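PDB 4HWV: pectate lyase/Amb allergen from Acidovorax citrulli, which probably cleaves pectate, the polygalacturonate of plant cell walls, by calcium-dependent elimination. Local coordinates for residues Met321-Arg335 against Arg342-Asn355. Residues are numbered along the deposited sequence; the frame is centred on the assembly and turned at random.
Sequences MLKVTFHGNHFQNLR and RYGMVHLYNNYYEN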
ATOM      1  N   MET A 321      -2.362 -12.033  34.861  1.00  7.00           N
ATOM      2  CA  MET A 321      -2.904 -12.030  33.501  1.00  6.20           C
ATOM      3  C   MET A 321      -1.761 -11.920  32.489  1.00  6.07           C
ATOM      4  O   MET A 321      -0.583 -11.965  32.848  1.00  6.29           O
ATOM      5  CB  MET A 321      -3.840 -10.824  33.334  1.00  7.12           C
ATOM      6  CG  MET A 321      -5.021 -10.821  34.310  1.00  8.02           C
ATOM      7  SD  MET A 321      -6.192 -12.135  33.907  1.00  9.11           S
ATOM      8  CE  MET A 321      -7.213 -12.160  35.387  1.00 11.07           C
ATOM      9  N   LEU A 322      -2.116 -11.791  31.217  1.00  5.34           N
ATOM     10  CA  LEU A 322      -1.160 -11.434  30.168  1.00  4.94           C
ATOM     11  C   LEU A 322      -0.115 -12.526  29.912  1.00  4.68           C
ATOM     12  O   LEU A 322       1.029 -12.232  29.537  1.00  5.55           O
ATOM     13  CB  LEU A 322      -0.506 -10.072  30.444  1.00  5.82           C
ATOM     14  CG  LEU A 322      -1.479  -8.944  30.814  1.00  6.17           C
ATOM     15  CD1 LEU A 322      -0.688  -7.671  31.120  1.00  7.61           C
ATOM     16  CD2 LEU A 322      -2.555  -8.674  29.742  1.00  6.28           C
ATOM     17  N   LYS A 323      -0.524 -13.782  30.066  1.00  4.69           N
ATOM     18  CA  LYS A 323       0.355 -14.885  29.703  1.00  4.35           C
ATOM     19  C   LYS A 323       0.266 -15.115  28.203  1.00  4.14           C
ATOM     20  O   LYS A 323      -0.800 -15.485  27.686  1.00  4.77           O
ATOM     21  CB  LYS A 323      -0.042 -16.151  30.459  1.00  5.06           C
ATOM     22  CG  LYS A 323       0.238 -16.041  31.961  1.00  6.67           C
ATOM     23  CD  LYS A 323      -0.369 -17.227  32.712  1.00  7.58           C
ATOM     24  CE  LYS A 323       0.029 -17.306  34.194  1.00  9.05           C
ATOM     25  NZ  LYS A 323      -0.410 -16.092  34.924  1.00  9.90           N
ATOM     26  N   VAL A 324       1.374 -14.869  27.497  1.00  3.61           N
ATOM     27  CA  VAL A 324       1.375 -14.888  26.036  1.00  3.70           C
ATOM     28  C   VAL A 324       2.613 -15.634  25.540  1.00  3.27           C
ATOM     29  O   VAL A 324       3.726 -15.442  26.063  1.00  4.74           O
ATOM     30  CB  VAL A 324       1.402 -13.453  25.442  1.00  4.21           C
ATOM     31  CG1 VAL A 324       1.270 -13.499  23.928  1.00  5.16           C
ATOM     32  CG2 VAL A 324       0.295 -12.611  26.039  1.00  5.22           C
ATOM     33  N   THR A 325       2.417 -16.504  24.549  1.00  3.91           N
ATOM     34  CA  THR A 325       3.517 -17.179  23.869  1.00  3.80           C
ATOM     35  C   THR A 325       3.564 -16.738  22.411  1.00  3.60           C
ATOM     36  O   THR A 325       2.537 -16.761  21.725  1.00  4.92           O
ATOM     37  CB  THR A 325       3.303 -18.694  23.880  1.00  4.25           C
ATOM     38  OG1 THR A 325       3.151 -19.160  25.237  1.00  4.23           O
ATOM     39  CG2 THR A 325       4.463 -19.401  23.193  1.00  4.85           C
ATOM     40  N   PHE A 326       4.744 -16.349  21.944  1.00  3.50           N
ATOM     41  CA  PHE A 326       4.981 -16.064  20.515  1.00  3.39           C
ATOM     42  C   PHE A 326       6.000 -17.074  19.999  1.00  3.55           C
ATOM     43  O   PHE A 326       7.130 -17.109  20.489  1.00  4.76           O
ATOM     44  CB  PHE A 326       5.655 -14.693  20.299  1.00  4.50           C
ATOM     45  CG  PHE A 326       4.798 -13.488  20.589  1.00  4.55           C
ATOM     46  CD1 PHE A 326       4.681 -12.989  21.890  1.00  4.95           C
ATOM     47  CD2 PHE A 326       4.200 -12.793  19.540  1.00  4.36           C
ATOM     48  CE1 PHE A 326       3.959 -11.824  22.151  1.00  5.71           C
ATOM     49  CE2 PHE A 326       3.470 -11.625  19.793  1.00  4.91           C
ATOM     50  CZ  PHE A 326       3.355 -11.139  21.108  1.00  5.22           C
ATOM     51  N   HIS A 327       5.650 -17.854  18.977  1.00  3.25           N
ATOM     52  CA  HIS A 327       6.654 -18.715  18.371  1.00  3.69           C
ATOM     53  C   HIS A 327       6.422 -18.938  16.889  1.00  3.57           C
ATOM     54  O   HIS A 327       5.280 -18.980  16.421  1.00  3.96           O
ATOM     55  CB  HIS A 327       6.824 -20.060  19.125  1.00  4.37           C
ATOM     56  CG  HIS A 327       5.702 -21.034  18.952  1.00  4.69           C
ATOM     57  ND1 HIS A 327       5.646 -21.925  17.902  1.00  5.07           N
ATOM     58  CD2 HIS A 327       4.627 -21.298  19.729  1.00  5.01           C
ATOM     59  CE1 HIS A 327       4.580 -22.701  18.041  1.00  5.50           C
ATOM     60  NE2 HIS A 327       3.940 -22.337  19.140  1.00  5.65           N
ATOM     61  N   GLY A 328       7.526 -19.082  16.160  1.00  3.63           N
ATOM     62  CA  GLY A 328       7.468 -19.389  14.745  1.00  3.81           C
ATOM     63  C   GLY A 328       7.014 -18.233  13.883  1.00  3.65           C
ATOM     64  O   GLY A 328       6.659 -18.418  12.722  1.00  4.13           O
ATOM     65  N   ASN A 329       7.016 -17.019  14.436  1.00  3.35           N
ATOM     66  CA  ASN A 329       6.536 -15.874  13.673  1.00  3.95           C
ATOM     67  C   ASN A 329       7.650 -15.196  12.900  1.00  4.12           C
ATOM     68  O   ASN A 329       8.824 -15.244  13.299  1.00  4.92           O
ATOM     69  CB  ASN A 329       5.878 -14.843  14.601  1.00  4.83           C
ATOM     70  CG  ASN A 329       4.734 -15.433  15.416  1.00  3.78           C
ATOM     71  OD1 ASN A 329       3.677 -15.754  14.879  1.00  4.27           O
ATOM     72  ND2 ASN A 329       4.946 -15.577  16.722  1.00  3.89           N
ATOM     73  N   HIS A 330       7.260 -14.562  11.796  1.00  3.81           N
ATOM     74  CA  HIS A 330       8.124 -13.667  11.044  1.00  4.23           C
ATOM     75  C   HIS A 330       7.719 -12.247  11.440  1.00  4.37           C
ATOM     76  O   HIS A 330       6.592 -11.830  11.183  1.00  5.30           O
ATOM     77  CB  HIS A 330       7.913 -13.902   9.552  1.00  4.30           C
ATOM     78  CG  HIS A 330       8.943 -13.263   8.669  1.00  4.18           C
ATOM     79  ND1 HIS A 330       8.851 -13.327   7.296  1.00  5.48           N
ATOM     80  CD2 HIS A 330      10.099 -12.605   8.944  1.00  4.46           C
ATOM     81  CE1 HIS A 330       9.889 -12.709   6.759  1.00  6.00           C
ATOM     82  NE2 HIS A 330      10.660 -12.258   7.735  1.00  5.16           N
ATOM     83  N   PHE A 331       8.638 -11.532  12.102  1.00  3.78           N
ATOM     84  CA  PHE A 331       8.431 -10.150  12.528  1.00  3.89           C
ATOM     85  C   PHE A 331       9.240  -9.285  11.560  1.00  4.24           C
ATOM     86  O   PHE A 331      10.435  -9.059  11.776  1.00  4.85           O
ATOM     87  CB  PHE A 331       8.969  -9.944  13.947  1.00  4.13           C
ATOM     88  CG  PHE A 331       8.265 -10.747  15.031  1.00  4.46           C
ATOM     89  CD1 PHE A 331       6.866 -10.777  15.155  1.00  4.73           C
ATOM     90  CD2 PHE A 331       9.022 -11.422  15.970  1.00  4.65           C
ATOM     91  CE1 PHE A 331       6.268 -11.487  16.194  1.00  5.30           C
ATOM     92  CE2 PHE A 331       8.431 -12.129  17.022  1.00  4.92           C
ATOM     93  CZ  PHE A 331       7.057 -12.143  17.148  1.00  4.88           C
ATOM     94  N   GLN A 332       8.604  -8.822  10.485  1.00  3.90           N
ATOM     95  CA  GLN A 332       9.316  -8.179   9.379  1.00  4.73           C
ATOM     96  C   GLN A 332       8.928  -6.717   9.240  1.00  4.82           C
ATOM     97  O   GLN A 332       7.744  -6.392   9.217  1.00  5.53           O
ATOM     98  CB  GLN A 332       9.010  -8.928   8.077  1.00  5.54           C
ATOM     99  CG  GLN A 332       9.725  -8.362   6.861  1.00  6.31           C
ATOM    100  CD  GLN A 332       9.436  -9.129   5.591  1.00  7.56           C
ATOM    101  OE1 GLN A 332       8.419  -9.800   5.472  1.00  9.15           O
ATOM    102  NE2 GLN A 332      10.323  -9.005   4.618  1.00  9.41           N
ATOM    103  N   ASN A 333       9.912  -5.832   9.146  1.00  4.38           N
ATOM    104  CA  ASN A 333       9.612  -4.411   8.969  1.00  4.72           C
ATOM    105  C   ASN A 333       8.656  -3.893  10.032  1.00  4.48           C
ATOM    106  O   ASN A 333       7.705  -3.162   9.725  1.00  4.31           O
ATOM    107  CB  ASN A 333       9.042  -4.122   7.576  1.00  6.55           C
ATOM    108  CG  ASN A 333       9.964  -4.539   6.477  1.00  8.86           C
ATOM    109  OD1 ASN A 333      11.160  -4.766   6.691  1.00  9.10           O
ATOM    110  ND2 ASN A 333       9.418  -4.660   5.283  1.00 11.68           N
ATOM    111  N   LEU A 334       8.918  -4.261  11.286  1.00  4.71           N
ATOM    112  CA  LEU A 334       8.193  -3.708  12.427  1.00  4.75           C
ATOM    113  C   LEU A 334       9.135  -2.767  13.167  1.00  5.06           C
ATOM    114  O   LEU A 334      10.325  -3.073  13.353  1.00  5.50           O
ATOM    115  CB  LEU A 334       7.719  -4.809  13.385  1.00  5.12           C
ATOM    116  CG  LEU A 334       6.935  -5.973  12.772  1.00  4.80           C
ATOM    117  CD1 LEU A 334       6.585  -6.996  13.859  1.00  5.08           C
ATOM    118  CD2 LEU A 334       5.660  -5.460  12.083  1.00  4.73           C
ATOM    119  N   ARG A 335       8.603  -1.637  13.625  1.00  4.56           N
ATOM    120  CA  ARG A 335       9.466  -0.650  14.262  1.00  5.26           C
ATOM    121  C   ARG A 335       9.754  -0.901  15.741  1.00  5.27           C
ATOM    122  O   ARG A 335      10.889  -0.731  16.189  1.00  5.84           O
ATOM    123  CB  ARG A 335       8.881   0.753  14.072  1.00  6.30           C
ATOM    124  CG  ARG A 335       9.673   1.867  14.724  1.00  7.78           C
ATOM    125  CD  ARG A 335       9.405   3.180  14.004  1.00  9.75           C
ATOM    126  NE  ARG A 335       9.965   4.351  14.668  1.00 10.89           N
ATOM    127  CZ  ARG A 335      11.219   4.772  14.524  1.00 11.31           C
ATOM    128  NH1 ARG A 335      12.059   4.074  13.776  1.00 11.62           N
ATOM    129  NH2 ARG A 335      11.631   5.875  15.150  1.00 12.89           N
ATOM    130  N   ARG A 342       4.593  -5.693  29.792  1.00  5.76           N
ATOM    131  CA  ARG A 342       4.345  -5.375  31.211  1.00  5.62           C
ATOM    132  C   ARG A 342       3.576  -6.523  31.844  1.00  6.01           C
ATOM    133  O   ARG A 342       2.756  -7.137  31.174  1.00  7.42           O
ATOM    134  CB  ARG A 342       3.476  -4.126  31.395  1.00  5.88           C
ATOM    135  CG  ARG A 342       4.066  -2.832  30.881  1.00  5.74           C
ATOM    136  CD  ARG A 342       3.032  -1.732  31.073  1.00  6.84           C
ATOM    137  NE  ARG A 342       3.524  -0.381  30.812  1.00  7.32           N
ATOM    138  CZ  ARG A 342       3.231   0.349  29.741  1.00  7.46           C
ATOM    139  NH1 ARG A 342       2.434  -0.116  28.796  1.00  7.49           N
ATOM    140  NH2 ARG A 342       3.719   1.582  29.640  1.00  8.89           N
ATOM    141  N   TYR A 343       3.857  -6.797  33.123  1.00  5.54           N
ATOM    142  CA  TYR A 343       3.036  -7.651  34.003  1.00  6.05           C
ATOM    143  C   TYR A 343       2.935  -9.126  33.649  1.00  7.12           C
ATOM    144  O   TYR A 343       2.857  -9.936  34.553  1.00  8.89           O
ATOM    145  CB  TYR A 343       1.646  -7.032  34.292  1.00  6.45           C
ATOM    146  CG  TYR A 343       1.809  -5.829  35.198  1.00  6.59           C
ATOM    147  CD1 TYR A 343       2.146  -5.991  36.548  1.00  7.71           C
ATOM    148  CD2 TYR A 343       1.726  -4.533  34.694  1.00  7.51           C
ATOM    149  CE1 TYR A 343       2.363  -4.896  37.371  1.00  8.16           C
ATOM    150  CE2 TYR A 343       1.943  -3.433  35.512  1.00  7.27           C
ATOM    151  CZ  TYR A 343       2.273  -3.625  36.843  1.00  7.41           C
ATOM    152  OH  TYR A 343       2.504  -2.551  37.669  1.00  8.83           O
ATOM    153  N   GLY A 344       2.955  -9.479  32.363  1.00  6.63           N
ATOM    154  CA  GLY A 344       2.733 -10.860  31.960  1.00  7.27           C
ATOM    155  C   GLY A 344       3.977 -11.737  31.909  1.00  7.12           C
ATOM    156  O   GLY A 344       5.114 -11.248  31.857  1.00  8.23           O
ATOM    157  N   MET A 345       3.748 -13.048  31.923  1.00  7.18           N
ATOM    158  CA  MET A 345       4.788 -14.050  31.677  1.00  6.75           C
ATOM    159  C   MET A 345       4.759 -14.380  30.194  1.00  5.78           C
ATOM    160  O   MET A 345       3.856 -15.066  29.718  1.00  5.94           O
ATOM    161  CB  MET A 345       4.539 -15.286  32.541  1.00  8.02           C
ATOM    162  CG  MET A 345       4.538 -14.913  34.032  1.00 10.41           C
ATOM    163  SD  MET A 345       3.698 -16.096  35.095  1.00 12.92           S
ATOM    164  CE  MET A 345       4.927 -17.343  35.008  1.00 12.99           C
ATOM    165  N   VAL A 346       5.718 -13.837  29.457  1.00  4.83           N
ATOM    166  CA  VAL A 346       5.689 -13.886  27.995  1.00  4.76           C
ATOM    167  C   VAL A 346       6.909 -14.634  27.458  1.00  4.60           C
ATOM    168  O   VAL A 346       8.055 -14.324  27.802  1.00  5.94           O
ATOM    169  CB  VAL A 346       5.620 -12.472  27.409  1.00  4.90           C
ATOM    170  CG1 VAL A 346       5.713 -12.484  25.886  1.00  5.63           C
ATOM    171  CG2 VAL A 346       4.327 -11.801  27.856  1.00  6.21           C
ATOM    172  N   HIS A 347       6.633 -15.654  26.645  1.00  4.28           N
ATOM    173  CA  HIS A 347       7.649 -16.526  26.081  1.00  3.83           C
ATOM    174  C   HIS A 347       7.745 -16.243  24.588  1.00  4.35           C
ATOM    175  O   HIS A 347       6.740 -16.330  23.888  1.00  5.21           O
ATOM    176  CB  HIS A 347       7.208 -17.975  26.347  1.00  4.36           C
ATOM    177  CG  HIS A 347       8.177 -19.032  25.914  1.00  4.07           C
ATOM    178  ND1 HIS A 347       7.769 -20.334  25.713  1.00  4.78           N
ATOM    179  CD2 HIS A 347       9.517 -19.016  25.696  1.00  5.26           C
ATOM    180  CE1 HIS A 347       8.811 -21.080  25.401  1.00  5.14           C
ATOM    181  NE2 HIS A 347       9.885 -20.306  25.368  1.00  5.43           N
ATOM    182  N   LEU A 348       8.938 -15.899  24.108  1.00  4.09           N
ATOM    183  CA  LEU A 348       9.149 -15.696  22.663  1.00  4.50           C
ATOM    184  C   LEU A 348      10.218 -16.681  22.239  1.00  4.33           C
ATOM    185  O   LEU A 348      11.354 -16.594  22.697  1.00  4.90           O
ATOM    186  CB  LEU A 348       9.631 -14.272  22.340  1.00  6.21           C
ATOM    187  CG  LEU A 348       8.686 -13.158  22.808  1.00  6.82           C
ATOM    188  CD1 LEU A 348       9.176 -12.552  24.120  1.00  7.34           C
ATOM    189  CD2 LEU A 348       8.487 -12.098  21.723  1.00  7.25           C
ATOM    190  N   TYR A 349       9.851 -17.645  21.404  1.00  4.41           N
ATOM    191  CA  TYR A 349      10.839 -18.595  20.925  1.00  5.02           C
ATOM    192  C   TYR A 349      10.747 -18.857  19.432  1.00  4.72           C
ATOM    193  O   TYR A 349       9.666 -18.853  18.862  1.00  5.08           O
ATOM    194  CB  TYR A 349      10.810 -19.916  21.721  1.00  5.91           C
ATOM    195  CG  TYR A 349       9.611 -20.838  21.564  1.00  6.73           C
ATOM    196  CD1 TYR A 349       8.459 -20.670  22.332  1.00  6.90           C
ATOM    197  CD2 TYR A 349       9.655 -21.933  20.696  1.00  7.50           C
ATOM    198  CE1 TYR A 349       7.395 -21.558  22.225  1.00  8.55           C
ATOM    199  CE2 TYR A 349       8.585 -22.807  20.577  1.00  8.59           C
ATOM    200  CZ  TYR A 349       7.468 -22.616  21.341  1.00  8.97           C
ATOM    201  OH  TYR A 349       6.397 -23.492  21.221  1.00 11.30           O
ATOM    202  N   ASN A 350      11.901 -19.043  18.799  1.00  4.74           N
ATOM    203  CA  ASN A 350      11.930 -19.422  17.386  1.00  4.90           C
ATOM    204  C   ASN A 350      11.135 -18.452  16.512  1.00  4.56           C
ATOM    205  O   ASN A 350      10.355 -18.873  15.651  1.00  4.76           O
ATOM    206  CB  ASN A 350      11.409 -20.852  17.162  1.00  5.64           C
ATOM    207  CG  ASN A 350      12.336 -21.938  17.700  1.00  6.22           C
ATOM    208  OD1 ASN A 350      11.862 -23.015  18.018  1.00  6.85           O
ATOM    209  ND2 ASN A 350      13.660 -21.690  17.736  1.00  7.27           N
ATOM    210  N   ASN A 351      11.328 -17.159  16.743  1.00  4.55           N
ATOM    211  CA  ASN A 351      10.813 -16.152  15.821  1.00  4.25           C
ATOM    212  C   ASN A 351      11.959 -15.601  14.976  1.00  4.21           C
ATOM    213  O   ASN A 351      13.122 -15.669  15.382  1.00  5.41           O
ATOM    214  CB  ASN A 351      10.144 -15.013  16.590  1.00  4.55           C
ATOM    215  CG  ASN A 351       9.038 -15.506  17.477  1.00  4.23           C
ATOM    216  OD1 ASN A 351       7.958 -15.878  17.000  1.00  4.38           O
ATOM    217  ND2 ASN A 351       9.307 -15.564  18.779  1.00  4.25           N
ATOM    218  N   TYR A 352      11.619 -15.099  13.793  1.00  4.57           N
ATOM    219  CA  TYR A 352      12.587 -14.465  12.903  1.00  5.08           C
ATOM    220  C   TYR A 352      12.224 -12.995  12.773  1.00  4.50           C
ATOM    221  O   TYR A 352      11.172 -12.651  12.221  1.00  5.13           O
ATOM    222  CB  TYR A 352      12.547 -15.127  11.526  1.00  5.52           C
ATOM    223  CG  TYR A 352      13.423 -14.476  10.479  1.00  6.16           C
ATOM    224  CD1 TYR A 352      14.640 -13.889  10.812  1.00  6.63           C
ATOM    225  CD2 TYR A 352      13.052 -14.488   9.146  1.00  6.43           C
ATOM    226  CE1 TYR A 352      15.442 -13.308   9.845  1.00  7.72           C
ATOM    227  CE2 TYR A 352      13.849 -13.905   8.170  1.00  7.33           C
ATOM    228  CZ  TYR A 352      15.044 -13.323   8.532  1.00  7.95           C
ATOM    229  OH  TYR A 352      15.858 -12.766   7.569  1.00 10.31           O
ATOM    230  N   TYR A 353      13.096 -12.137  13.298  1.00  4.01           N
ATOM    231  CA  TYR A 353      12.974 -10.693  13.164  1.00  4.57           C
ATOM    232  C   TYR A 353      13.814 -10.253  11.982  1.00  5.15           C
ATOM    233  O   TYR A 353      14.985 -10.625  11.876  1.00  5.97           O
ATOM    234  CB  TYR A 353      13.537 -10.013  14.400  1.00  4.85           C
ATOM    235  CG  TYR A 353      12.809 -10.262  15.700  1.00  4.83           C
ATOM    236  CD1 TYR A 353      13.016 -11.431  16.450  1.00  4.72           C
ATOM    237  CD2 TYR A 353      11.950  -9.297  16.217  1.00  5.00           C
ATOM    238  CE1 TYR A 353      12.368 -11.616  17.672  1.00  5.04           C
ATOM    239  CE2 TYR A 353      11.299  -9.477  17.423  1.00  5.36           C
ATOM    240  CZ  TYR A 353      11.517 -10.626  18.156  1.00  5.11           C
ATOM    241  OH  TYR A 353      10.878 -10.804  19.361  1.00  6.90           O
ATOM    242  N   GLU A 354      13.234  -9.433  11.118  1.00  4.95           N
ATOM    243  CA  GLU A 354      13.900  -9.007   9.904  1.00  5.32           C
ATOM    244  C   GLU A 354      13.557  -7.558   9.601  1.00  4.96           C
ATOM    245  O   GLU A 354      12.387  -7.225   9.366  1.00  5.21           O
ATOM    246  CB  GLU A 354      13.486  -9.905   8.730  1.00  5.99           C
ATOM    247  CG  GLU A 354      14.170  -9.548   7.412  1.00  6.70           C
ATOM    248  CD  GLU A 354      13.726 -10.393   6.222  1.00  8.02           C
ATOM    249  OE1 GLU A 354      12.738 -11.147   6.345  1.00  7.97           O
ATOM    250  OE2 GLU A 354      14.364 -10.280   5.160  1.00 10.32           O
ATOM    251  N   ASN A 355      14.568  -6.693   9.602  1.00  5.31           N
ATOM    252  CA  ASN A 355      14.338  -5.272   9.351  1.00  5.46           C
ATOM    253  C   ASN A 355      15.672  -4.595   9.069  1.00  5.56           C
ATOM    254  O   ASN A 355      16.731  -5.254   9.026  1.00  6.29           O
ATOM    255  CB  ASN A 355      13.627  -4.608  10.551  1.00  5.90           C
ATOM    256  CG  ASN A 355      12.810  -3.362  10.157  1.00  6.31           C
ATOM    257  OD1 ASN A 355      12.962  -2.835   9.056  1.00  7.32           O
ATOM    258  ND2 ASN A 355      11.976  -2.869  11.077  1.00  5.88           N
TER
HETATM  259  O   HOH W   1      12.385  -2.204   6.349  1.00 22.56           O
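Phe331 and Tyr353 pack together inside the right-handed parallel beta-helix of this pectate lyase, where 321-335 and 342-355 are equivalent stretches of successive coils. Strands 324-327 and 345-349 run parallel, as do 330-332 and 352-355 after a tight bend. The bend is tightly packed. Asn329 and Asn351 lie side by side, pointing the same way, amide planes 4° apart, a hydrogen-bonded asparagine pair at the turn. Asn351 OD1 takes both Asn329 N and Asn329 ND2, each at 3.0 Å, while Asn351 ND2 reaches back to Phe326 O from above its carbonyl plane. Those bonds fix the rotation of the Asn351 amide; Asn295 of the preceding coil also holds that of Asn329. Phe331 CE2 presses on Asn351 CB at 3.4 Å. Inward, Phe326 lies alongside Leu348, and Phe331 CD2 sits over a face of the Tyr353 ring, the two planes at 50°. On the outer side of the coil, Tyr349 CG lies between its own backbone N and carbonyl carbon (chi1 69°), turning the ring under His327 CB, 3.3 Å from its centroid; helix 470-477 covers His330 and Tyr352. The ends are looser: Lys323 and Met345, both partly exposed, merely run side by side, Lys323 CE to Met345 SD 4.0 Å, and at the far end a water donates to Asn355 OD1 and, weakly, to Asn333 OD1. Near that solvent end Glu354, fully extended, brings OE1 into the ring plane of His330, a 2.7 Å hydrogen bond from His330 NE2 to Glu354 OE1.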